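Local coordinates for N-acetylglucosamine 2-epimerase (Xylella fastidiosa, PDB 3GT5), which probably acts as a sugar isomerase of the N-acylglucosamine 2-epimerase family, although its own substrate is not established, at residues 109-114 with 239-244; 156-161 with 172-177; 271-276 with 320-325. All coordinates share one frame; numbering follows the deposited sequence.

In the fold
All three contacts lie in one chain with the alpha/alpha-barrel fold of the N-acylglucosamine 2-epimerase family. Interaction 2 is nested in the chain loop closed by interaction 1, and interaction 3 follows later. Interactions 1 and 2 touch, with centres about 7 Å apart. They share the antiparallel sheet through neighbouring strands 104-111 and 155-160, and backbone pairs such as Cys112 N with Asp158 O join them. Interaction 3 pairs helices 269-284 and 309-326. Its centre lies about 26 Å from that of interaction 1 and about 25 Å from that of interaction 2. Interactions 1 and 2 tie neighbouring strands, helices 112-127 and 172-189 and the 239-244 loop together, while interaction 3 is helix packing.

Interaction 1 of 3, residues 109-114 with 239-244; sequences TNHCYG and LFRPWG
Tyr113 meets Phe240 in a T-shaped (edge-to-face) aromatic pair, the edge of Phe240 directed at the face of Tyr113. The ring centroids are 4.9 Å apart and the planes stand at 66°. From the CB of Tyr113 the side chain runs toward the 239-244 loop. CG is anti to the backbone N (chi1 -171°), which carries the ring out from the first turn of the helix to the phenylalanine. On the ring, CE1 lies 3.9 Å from Phe240 CD1. CE2 is 3.7 Å from Phe240 CE1. CZ makes the closest approach, 3.6 Å to Phe240 CD1. That atom sits over one face of the tyrosine, displaced toward its rim. At the tip, Tyr113 OH is 3.8 Å from Phe240 CD1 and lies in the plane of the phenylalanine ring, at its edge. No hydrogen bond links the two segments.

A second, looser approach brings His111 near Arg241. Arg241 NH2 stands at the edge of the imidazole, 4.2 Å from His111 CE1. The arginine is held mainly by other groups: NH2 by acidic groups of strand 155-160, and NH1 by a hydrogen bond to the hydroxyl of Tyr231. Thr109 CG2 lies over one face of the His111 ring.

His111 ends strand 104-111 and is the N-cap residue of helix 112-127. The contact therefore sets this strand-to-helix junction against the loop leading to helix 247-263. Tyr113 also touches Val52 and Arg56 of helix 51-68, and Asn173 and Ala174 of helix 172-189.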
loop_
_atom_site.group_PDB
_atom_site.type_symbol
_atom_site.label_atom_id
_atom_site.label_comp_id
_atom_site.label_asym_id
_atom_site.label_seq_id
_atom_site.Cartn_x
_atom_site.Cartn_y
_atom_site.Cartn_z
ATOM N N THR A 109 -10.326 15.905 -7.854
ATOM C CA THR A 109 -11.207 14.863 -7.291
ATOM C C THR A 109 -10.718 14.443 -5.931
ATOM O O THR A 109 -9.519 14.206 -5.747
ATOM C CB THR A 109 -11.276 13.638 -8.175
ATOM O OG1 THR A 109 -11.698 14.022 -9.481
ATOM C CG2 THR A 109 -12.267 12.592 -7.594
ATOM N N ASN A 110 -11.654 14.366 -4.982
ATOM C CA ASN A 110 -11.371 13.963 -3.602
ATOM C C ASN A 110 -11.505 12.458 -3.400
ATOM O O ASN A 110 -12.582 11.933 -3.289
ATOM C CB ASN A 110 -12.279 14.738 -2.630
ATOM C CG ASN A 110 -11.850 16.185 -2.473
ATOM O OD1 ASN A 110 -10.704 16.451 -2.156
ATOM N ND2 ASN A 110 -12.787 17.135 -2.665
ATOM N N HIS A 111 -10.373 11.771 -3.436
ATOM C CA HIS A 111 -10.329 10.324 -3.349
ATOM C C HIS A 111 -10.047 9.881 -1.945
ATOM O O HIS A 111 -9.071 10.284 -1.362
ATOM C CB HIS A 111 -9.232 9.798 -4.275
ATOM C CG HIS A 111 -9.650 9.738 -5.698
ATOM N ND1 HIS A 111 -10.523 8.786 -6.182
ATOM C CD2 HIS A 111 -9.313 10.517 -6.752
ATOM C CE1 HIS A 111 -10.695 8.974 -7.479
ATOM N NE2 HIS A 111 -9.970 10.019 -7.851
ATOM N N CYS A 112 -10.891 9.024 -1.400
ATOM C CA CYS A 112 -10.623 8.413 -0.099
ATOM C C CYS A 112 -9.268 7.697 -0.107
ATOM O O CYS A 112 -8.567 7.693 0.905
ATOM C CB CYS A 112 -11.718 7.416 0.231
ATOM S SG CYS A 112 -11.595 6.956 1.974
ATOM N N TYR A 113 -8.925 7.067 -1.236
ATOM C CA TYR A 113 -7.630 6.404 -1.378
ATOM C C TYR A 113 -6.489 7.385 -1.068
ATOM O O TYR A 113 -5.537 7.050 -0.345
ATOM C CB TYR A 113 -7.541 5.839 -2.801
ATOM C CG TYR A 113 -6.364 4.935 -3.061
ATOM C CD1 TYR A 113 -6.519 3.545 -3.169
ATOM C CD2 TYR A 113 -5.065 5.486 -3.202
ATOM C CE1 TYR A 113 -5.448 2.735 -3.411
ATOM C CE2 TYR A 113 -4.010 4.684 -3.431
ATOM C CZ TYR A 113 -4.192 3.313 -3.534
ATOM O OH TYR A 113 -3.126 2.481 -3.780
ATOM N N GLY A 114 -6.616 8.597 -1.598
ATOM C CA GLY A 114 -5.717 9.730 -1.319
ATOM C C GLY A 114 -5.607 10.091 0.137
ATOM O O GLY A 114 -4.502 10.168 0.696
ATOM N N LEU A 239 -5.340 1.217 -12.869
ATOM C CA LEU A 239 -4.251 1.145 -11.865
ATOM C C LEU A 239 -4.746 0.957 -10.437
ATOM O O LEU A 239 -4.157 0.185 -9.675
ATOM C CB LEU A 239 -3.362 2.418 -11.951
ATOM C CG LEU A 239 -2.110 2.525 -11.050
ATOM C CD1 LEU A 239 -1.199 1.314 -11.174
ATOM C CD2 LEU A 239 -1.305 3.837 -11.355
ATOM N N PHE A 240 -5.838 1.625 -10.072
ATOM C CA PHE A 240 -6.368 1.535 -8.714
ATOM C C PHE A 240 -7.596 0.668 -8.571
ATOM O O PHE A 240 -7.902 0.221 -7.455
ATOM C CB PHE A 240 -6.670 2.946 -8.177
ATOM C CG PHE A 240 -5.450 3.831 -8.118
ATOM C CD1 PHE A 240 -4.501 3.667 -7.122
ATOM C CD2 PHE A 240 -5.215 4.775 -9.096
ATOM C CE1 PHE A 240 -3.338 4.478 -7.081
ATOM C CE2 PHE A 240 -4.047 5.589 -9.043
ATOM C CZ PHE A 240 -3.136 5.431 -8.030
ATOM N N ARG A 241 -8.293 0.425 -9.684
ATOM C CA ARG A 241 -9.574 -0.292 -9.692
ATOM C C ARG A 241 -9.574 -1.341 -10.818
ATOM O O ARG A 241 -10.410 -1.302 -11.721
ATOM C CB ARG A 241 -10.749 0.681 -9.901
ATOM C CG ARG A 241 -10.970 1.641 -8.720
ATOM C CD ARG A 241 -12.198 2.491 -8.958
ATOM N NE ARG A 241 -12.249 3.610 -8.016
ATOM C CZ ARG A 241 -13.172 4.570 -8.025
ATOM N NH1 ARG A 241 -14.183 4.580 -8.908
ATOM N NH2 ARG A 241 -13.101 5.528 -7.100
ATOM N N PRO A 242 -8.645 -2.319 -10.722
ATOM C CA PRO A 242 -8.553 -3.363 -11.737
ATOM C C PRO A 242 -9.735 -4.321 -11.635
ATOM O O PRO A 242 -10.409 -4.362 -10.612
ATOM C CB PRO A 242 -7.242 -4.082 -11.367
ATOM C CG PRO A 242 -7.096 -3.906 -9.928
ATOM C CD PRO A 242 -7.693 -2.532 -9.623
ATOM N N TRP A 243 -9.984 -5.105 -12.668
ATOM C CA TRP A 243 -11.046 -6.109 -12.576
ATOM C C TRP A 243 -10.499 -7.454 -12.089
ATOM O O TRP A 243 -9.424 -7.886 -12.525
ATOM C CB TRP A 243 -11.743 -6.322 -13.933
ATOM C CG TRP A 243 -12.952 -7.250 -13.784
ATOM C CD1 TRP A 243 -14.233 -6.871 -13.466
ATOM C CD2 TRP A 243 -12.997 -8.678 -13.948
ATOM N NE1 TRP A 243 -15.051 -7.970 -13.371
ATOM C CE2 TRP A 243 -14.327 -9.090 -13.677
ATOM C CE3 TRP A 243 -12.035 -9.662 -14.268
ATOM C CZ2 TRP A 243 -14.727 -10.426 -13.757
ATOM C CZ3 TRP A 243 -12.436 -11.000 -14.339
ATOM C CH2 TRP A 243 -13.754 -11.375 -14.063
ATOM N N GLY A 244 -11.265 -8.153 -11.252
ATOM C CA GLY A 244 -10.953 -9.534 -10.842
ATOM C C GLY A 244 -10.533 -9.578 -9.383
ATOM O O GLY A 244 -10.288 -8.506 -8.781
#

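Interaction 2 of 3, residues 156-161 with 172-177; sequences YKDEAD and QNANMH
In this alpha/alpha-barrel fold helix 172-189 lies against strand 155-160 of the antiparallel sheet. Asn175 joins the two by a pair of hydrogen bonds to one strand residue, its amide gripping both the N and the O of Tyr156. Tyr156 N donates to Asn175 OD1 at 2.9 Å, nearly straight at 166°. Asn175 ND2 donates to Tyr156 O at 3.0 Å, also nearly straight at 171°. Each acceptor is met in its carbonyl plane, on a lone pair. Together the two bonds fix the rotation of the amide. They also satisfy buried backbone groups of Tyr156. Asn175 ND2 has a further acceptor in Gly171 O, just before the helix segment.

The Tyr156 ring turns one edge to the amide, with CD2 3.5 Å from Asn175 OD1. Its hydroxyl is hydrogen-bonded to Arg197 of helix 192-211.

Further along, the carboxylate of Asp158 reaches the helix beside Ala174. Its OD1 is in a salt bridge with Arg241. Its OD2 lies 3.6 Å from Ala174 CB. Water 1 bridges this oxygen and the helix: it donates to Asp158 OD2 and accepts from Ala174 N at 2.9 Å.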
loop_
_atom_site.group_PDB
_atom_site.type_symbol
_atom_site.label_atom_id
_atom_site.label_comp_id
_atom_site.label_asym_id
_atom_site.label_seq_id
_atom_site.Cartn_x
_atom_site.Cartn_y
_atom_site.Cartn_z
ATOM N N TYR A 156 -15.853 3.630 4.619
ATOM C CA TYR A 156 -15.743 4.909 3.970
ATOM C C TYR A 156 -16.227 4.806 2.527
ATOM O O TYR A 156 -15.960 3.800 1.824
ATOM C CB TYR A 156 -14.283 5.421 3.979
ATOM C CG TYR A 156 -13.776 5.742 5.373
ATOM C CD1 TYR A 156 -14.039 6.972 5.980
ATOM C CD2 TYR A 156 -13.059 4.806 6.100
ATOM C CE1 TYR A 156 -13.603 7.230 7.278
ATOM C CE2 TYR A 156 -12.608 5.080 7.371
ATOM C CZ TYR A 156 -12.865 6.277 7.939
ATOM O OH TYR A 156 -12.387 6.488 9.206
ATOM N N LYS A 157 -16.897 5.868 2.101
ATOM C CA LYS A 157 -17.216 6.098 0.688
ATOM C C LYS A 157 -15.952 6.419 -0.081
ATOM O O LYS A 157 -14.948 6.820 0.507
ATOM C CB LYS A 157 -18.220 7.246 0.574
ATOM C CG LYS A 157 -19.490 6.958 1.378
ATOM C CD LYS A 157 -20.601 7.972 1.126
ATOM C CE LYS A 157 -20.189 9.368 1.514
ATOM N NZ LYS A 157 -21.387 10.190 1.842
ATOM N N ASP A 158 -15.989 6.285 -1.398
ATOM C CA ASP A 158 -14.727 6.355 -2.155
ATOM C C ASP A 158 -14.329 7.693 -2.753
ATOM O O ASP A 158 -13.169 8.079 -2.710
ATOM C CB ASP A 158 -14.759 5.334 -3.263
ATOM C CG ASP A 158 -13.463 4.584 -3.373
ATOM O OD1 ASP A 158 -12.687 4.917 -4.305
ATOM O OD2 ASP A 158 -13.238 3.663 -2.536
ATOM N N GLU A 159 -15.258 8.380 -3.413
ATOM C CA GLU A 159 -14.852 9.414 -4.345
ATOM C C GLU A 159 -15.903 10.533 -4.404
ATOM O O GLU A 159 -17.058 10.240 -4.599
ATOM C CB GLU A 159 -14.673 8.834 -5.751
ATOM C CG GLU A 159 -14.220 9.875 -6.798
ATOM C CD GLU A 159 -14.371 9.406 -8.227
ATOM O OE1 GLU A 159 -14.182 8.189 -8.480
ATOM O OE2 GLU A 159 -14.638 10.280 -9.102
ATOM N N ALA A 160 -15.463 11.781 -4.246
ATOM C CA ALA A 160 -16.324 12.956 -4.295
ATOM C C ALA A 160 -15.644 14.039 -5.139
ATOM O O ALA A 160 -14.401 14.107 -5.261
ATOM C CB ALA A 160 -16.663 13.440 -2.868
ATOM N N ASP A 161 -16.464 14.872 -5.760
ATOM C CA ASP A 161 -15.961 16.018 -6.432
ATOM C C ASP A 161 -15.473 17.085 -5.460
ATOM O O ASP A 161 -15.534 16.918 -4.259
ATOM C CB ASP A 161 -17.004 16.555 -7.447
ATOM C CG ASP A 161 -18.210 17.283 -6.806
ATOM O OD1 ASP A 161 -18.261 17.595 -5.595
ATOM O OD2 ASP A 161 -19.158 17.571 -7.595
ATOM N N GLN A 172 -13.218 -1.596 -1.894
ATOM C CA GLN A 172 -12.503 -2.176 -0.751
ATOM C C GLN A 172 -11.124 -1.502 -0.604
ATOM O O GLN A 172 -10.605 -1.411 0.538
ATOM C CB GLN A 172 -12.403 -3.723 -0.826
ATOM C CG GLN A 172 -11.279 -4.261 -1.726
ATOM C CD GLN A 172 -9.934 -4.260 -1.010
ATOM O OE1 GLN A 172 -9.907 -4.538 0.188
ATOM N NE2 GLN A 172 -8.843 -3.995 -1.727
ATOM N N ASN A 173 -10.520 -1.068 -1.727
ATOM C CA ASN A 173 -9.093 -0.670 -1.739
ATOM C C ASN A 173 -8.797 0.549 -0.870
ATOM O O ASN A 173 -7.847 0.529 -0.063
ATOM C CB ASN A 173 -8.660 -0.420 -3.191
ATOM C CG ASN A 173 -7.173 -0.581 -3.421
ATOM O OD1 ASN A 173 -6.413 -0.826 -2.523
ATOM N ND2 ASN A 173 -6.772 -0.494 -4.669
ATOM N N ALA A 174 -9.624 1.591 -0.963
ATOM C CA ALA A 174 -9.431 2.751 -0.087
ATOM C C ALA A 174 -9.624 2.369 1.406
ATOM O O ALA A 174 -8.906 2.877 2.267
ATOM C CB ALA A 174 -10.338 3.931 -0.502
ATOM N N ASN A 175 -10.561 1.467 1.707
ATOM C CA ASN A 175 -10.808 1.016 3.068
ATOM C C ASN A 175 -9.660 0.184 3.606
ATOM O O ASN A 175 -9.308 0.247 4.787
ATOM C CB ASN A 175 -12.158 0.301 3.109
ATOM C CG ASN A 175 -13.296 1.297 3.119
ATOM O OD1 ASN A 175 -13.561 1.906 4.148
ATOM N ND2 ASN A 175 -13.958 1.511 1.951
ATOM N N MET A 176 -9.063 -0.628 2.731
ATOM C CA MET A 176 -7.870 -1.424 3.064
ATOM C C MET A 176 -6.677 -0.524 3.421
ATOM O O MET A 176 -6.033 -0.709 4.477
ATOM C CB MET A 176 -7.501 -2.334 1.884
ATOM C CG MET A 176 -6.411 -3.360 2.169
ATOM S SD MET A 176 -5.778 -4.232 0.616
ATOM C CE MET A 176 -5.121 -2.790 -0.140
ATOM N N HIS A 177 -6.410 0.481 2.575
ATOM C CA HIS A 177 -5.347 1.428 2.877
ATOM C C HIS A 177 -5.681 2.286 4.070
ATOM O O HIS A 177 -4.773 2.701 4.779
ATOM C CB HIS A 177 -4.932 2.222 1.658
ATOM C CG HIS A 177 -4.226 1.368 0.656
ATOM N ND1 HIS A 177 -2.980 0.832 0.908
ATOM C CD2 HIS A 177 -4.605 0.903 -0.559
ATOM C CE1 HIS A 177 -2.613 0.090 -0.126
ATOM N NE2 HIS A 177 -3.574 0.129 -1.030
HETATM O O HOH W 1 -11.380 2.090 -3.221
#

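Interaction 3 of 3, residues 271-276 with 320-325; sequences PVARSL and ALLATR
Two helix segments pass each other with their nearest alpha carbons, Arg274 CA and Leu322 CA, 7.3 Å apart. The contact is small, burying 96 Å² in all, and no hydrogen bond crosses it. Leu322 carries one side of it by a single methyl. CD2 lies 3.8 Å from Arg274 CG and 4.1 Å from Ala273 CB. It thus meets two successive residues of the facing helix, the short alanine and the aliphatic base of the arginine. In Leu322 the CG is anti to the carbonyl carbon (chi1 -76°), and this torsion brings the CD2 branch across to the other helix.

This is side-by-side helix packing in the alpha/alpha barrel, between helices 269-284 and 309-326. Helix 247-263 borders both: Leu258 touches Ala273 and also Arg325. Ala273 thus has Leu258 as well as Leu322 against its methyl. On the side of helix 329-346, Tyr331 packs on Leu322 and on Ala323, one residue further along the same helix.

The same Tyr331 takes the polar part of Arg274. The arginine chain bends at chi3 (64°), and its NE is hydrogen-bonded to the Tyr331 hydroxyl. Its NH2 makes a long, weak ion pair with Asp328. The guanidinium lies away from Leu322, past the CG methylene that touches it.

Within the helices, Ser275 OG donates to Val272 O and Thr324 OG1 to Ala320 O, each a side-chain bond to the helix's own backbone.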
loop_
_atom_site.group_PDB
_atom_site.type_symbol
_atom_site.label_atom_id
_atom_site.label_comp_id
_atom_site.label_asym_id
_atom_site.label_seq_id
_atom_site.Cartn_x
_atom_site.Cartn_y
_atom_site.Cartn_z
ATOM N N PRO A 271 -7.434 -16.842 12.026
ATOM C CA PRO A 271 -8.068 -17.789 11.113
ATOM C C PRO A 271 -8.536 -17.121 9.803
ATOM O O PRO A 271 -8.462 -17.725 8.701
ATOM C CB PRO A 271 -9.279 -18.319 11.904
ATOM C CG PRO A 271 -9.002 -18.022 13.299
ATOM C CD PRO A 271 -8.002 -16.922 13.394
ATOM N N VAL A 272 -9.039 -15.894 9.904
ATOM C CA VAL A 272 -9.438 -15.169 8.680
ATOM C C VAL A 272 -8.219 -14.878 7.796
ATOM O O VAL A 272 -8.257 -15.113 6.578
ATOM C CB VAL A 272 -10.253 -13.907 8.988
ATOM C CG1 VAL A 272 -10.445 -13.037 7.739
ATOM C CG2 VAL A 272 -11.609 -14.251 9.583
ATOM N N ALA A 273 -7.130 -14.401 8.416
ATOM C CA ALA A 273 -5.845 -14.172 7.715
ATOM C C ALA A 273 -5.372 -15.428 6.971
ATOM O O ALA A 273 -4.989 -15.342 5.807
ATOM C CB ALA A 273 -4.746 -13.723 8.717
ATOM N N ARG A 274 -5.395 -16.569 7.663
ATOM C CA ARG A 274 -4.949 -17.855 7.051
ATOM C C ARG A 274 -5.846 -18.233 5.862
ATOM O O ARG A 274 -5.354 -18.658 4.815
ATOM C CB ARG A 274 -4.922 -18.982 8.101
ATOM C CG ARG A 274 -3.907 -18.746 9.207
ATOM C CD ARG A 274 -3.732 -19.967 10.092
ATOM N NE ARG A 274 -3.168 -21.064 9.304
ATOM C CZ ARG A 274 -2.545 -22.132 9.809
ATOM N NH1 ARG A 274 -2.402 -22.267 11.121
ATOM N NH2 ARG A 274 -2.080 -23.069 8.980
ATOM N N SER A 275 -7.154 -18.037 5.997
ATOM C CA SER A 275 -8.102 -18.370 4.909
ATOM C C SER A 275 -7.825 -17.509 3.667
ATOM O O SER A 275 -7.858 -18.003 2.525
ATOM C CB SER A 275 -9.579 -18.252 5.358
ATOM O OG SER A 275 -10.042 -16.880 5.439
ATOM N N LEU A 276 -7.556 -16.216 3.882
ATOM C CA LEU A 276 -7.309 -15.319 2.765
ATOM C C LEU A 276 -5.993 -15.664 2.047
ATOM O O LEU A 276 -5.918 -15.725 0.792
ATOM C CB LEU A 276 -7.237 -13.863 3.246
ATOM C CG LEU A 276 -8.598 -13.310 3.732
ATOM C CD1 LEU A 276 -8.476 -11.882 4.330
ATOM C CD2 LEU A 276 -9.672 -13.323 2.597
ATOM N N ALA A 320 5.614 -14.069 6.395
ATOM C CA ALA A 320 6.477 -13.940 7.574
ATOM C C ALA A 320 5.633 -13.765 8.864
ATOM O O ALA A 320 5.897 -14.425 9.899
ATOM C CB ALA A 320 7.523 -12.762 7.364
ATOM N N LEU A 321 4.637 -12.859 8.820
ATOM C CA LEU A 321 3.755 -12.674 9.978
ATOM C C LEU A 321 2.955 -13.963 10.343
ATOM O O LEU A 321 2.844 -14.297 11.515
ATOM C CB LEU A 321 2.849 -11.444 9.814
ATOM C CG LEU A 321 3.517 -10.059 9.731
ATOM C CD1 LEU A 321 2.509 -8.916 9.859
ATOM C CD2 LEU A 321 4.538 -9.904 10.761
ATOM N N LEU A 322 2.448 -14.678 9.337
ATOM C CA LEU A 322 1.679 -15.901 9.530
ATOM C C LEU A 322 2.571 -16.983 10.099
ATOM O O LEU A 322 2.155 -17.670 11.014
ATOM C CB LEU A 322 1.084 -16.381 8.218
ATOM C CG LEU A 322 -0.129 -15.532 7.804
ATOM C CD1 LEU A 322 -0.415 -15.595 6.300
ATOM C CD2 LEU A 322 -1.326 -16.026 8.627
ATOM N N ALA A 323 3.780 -17.098 9.569
ATOM C CA ALA A 323 4.783 -18.063 10.081
ATOM C C ALA A 323 5.103 -17.834 11.553
ATOM O O ALA A 323 5.148 -18.810 12.344
ATOM C CB ALA A 323 6.080 -18.035 9.221
ATOM N N THR A 324 5.317 -16.584 11.951
ATOM C CA THR A 324 5.745 -16.269 13.307
ATOM C C THR A 324 4.616 -16.472 14.310
ATOM O O THR A 324 4.821 -17.030 15.383
ATOM C CB THR A 324 6.276 -14.830 13.406
ATOM O OG1 THR A 324 7.316 -14.655 12.437
ATOM C CG2 THR A 324 6.856 -14.588 14.816
ATOM N N ARG A 325 3.406 -16.072 13.924
ATOM C CA ARG A 325 2.242 -16.260 14.784
ATOM C C ARG A 325 1.786 -17.721 14.896
ATOM O O ARG A 325 1.462 -18.208 15.999
ATOM C CB ARG A 325 1.085 -15.402 14.255
ATOM C CG ARG A 325 -0.171 -15.407 15.097
ATOM C CD ARG A 325 0.102 -15.068 16.567
ATOM N NE ARG A 325 -1.094 -14.603 17.263
ATOM C CZ ARG A 325 -2.075 -15.373 17.732
ATOM N NH1 ARG A 325 -2.049 -16.703 17.590
ATOM N NH2 ARG A 325 -3.109 -14.797 18.354
#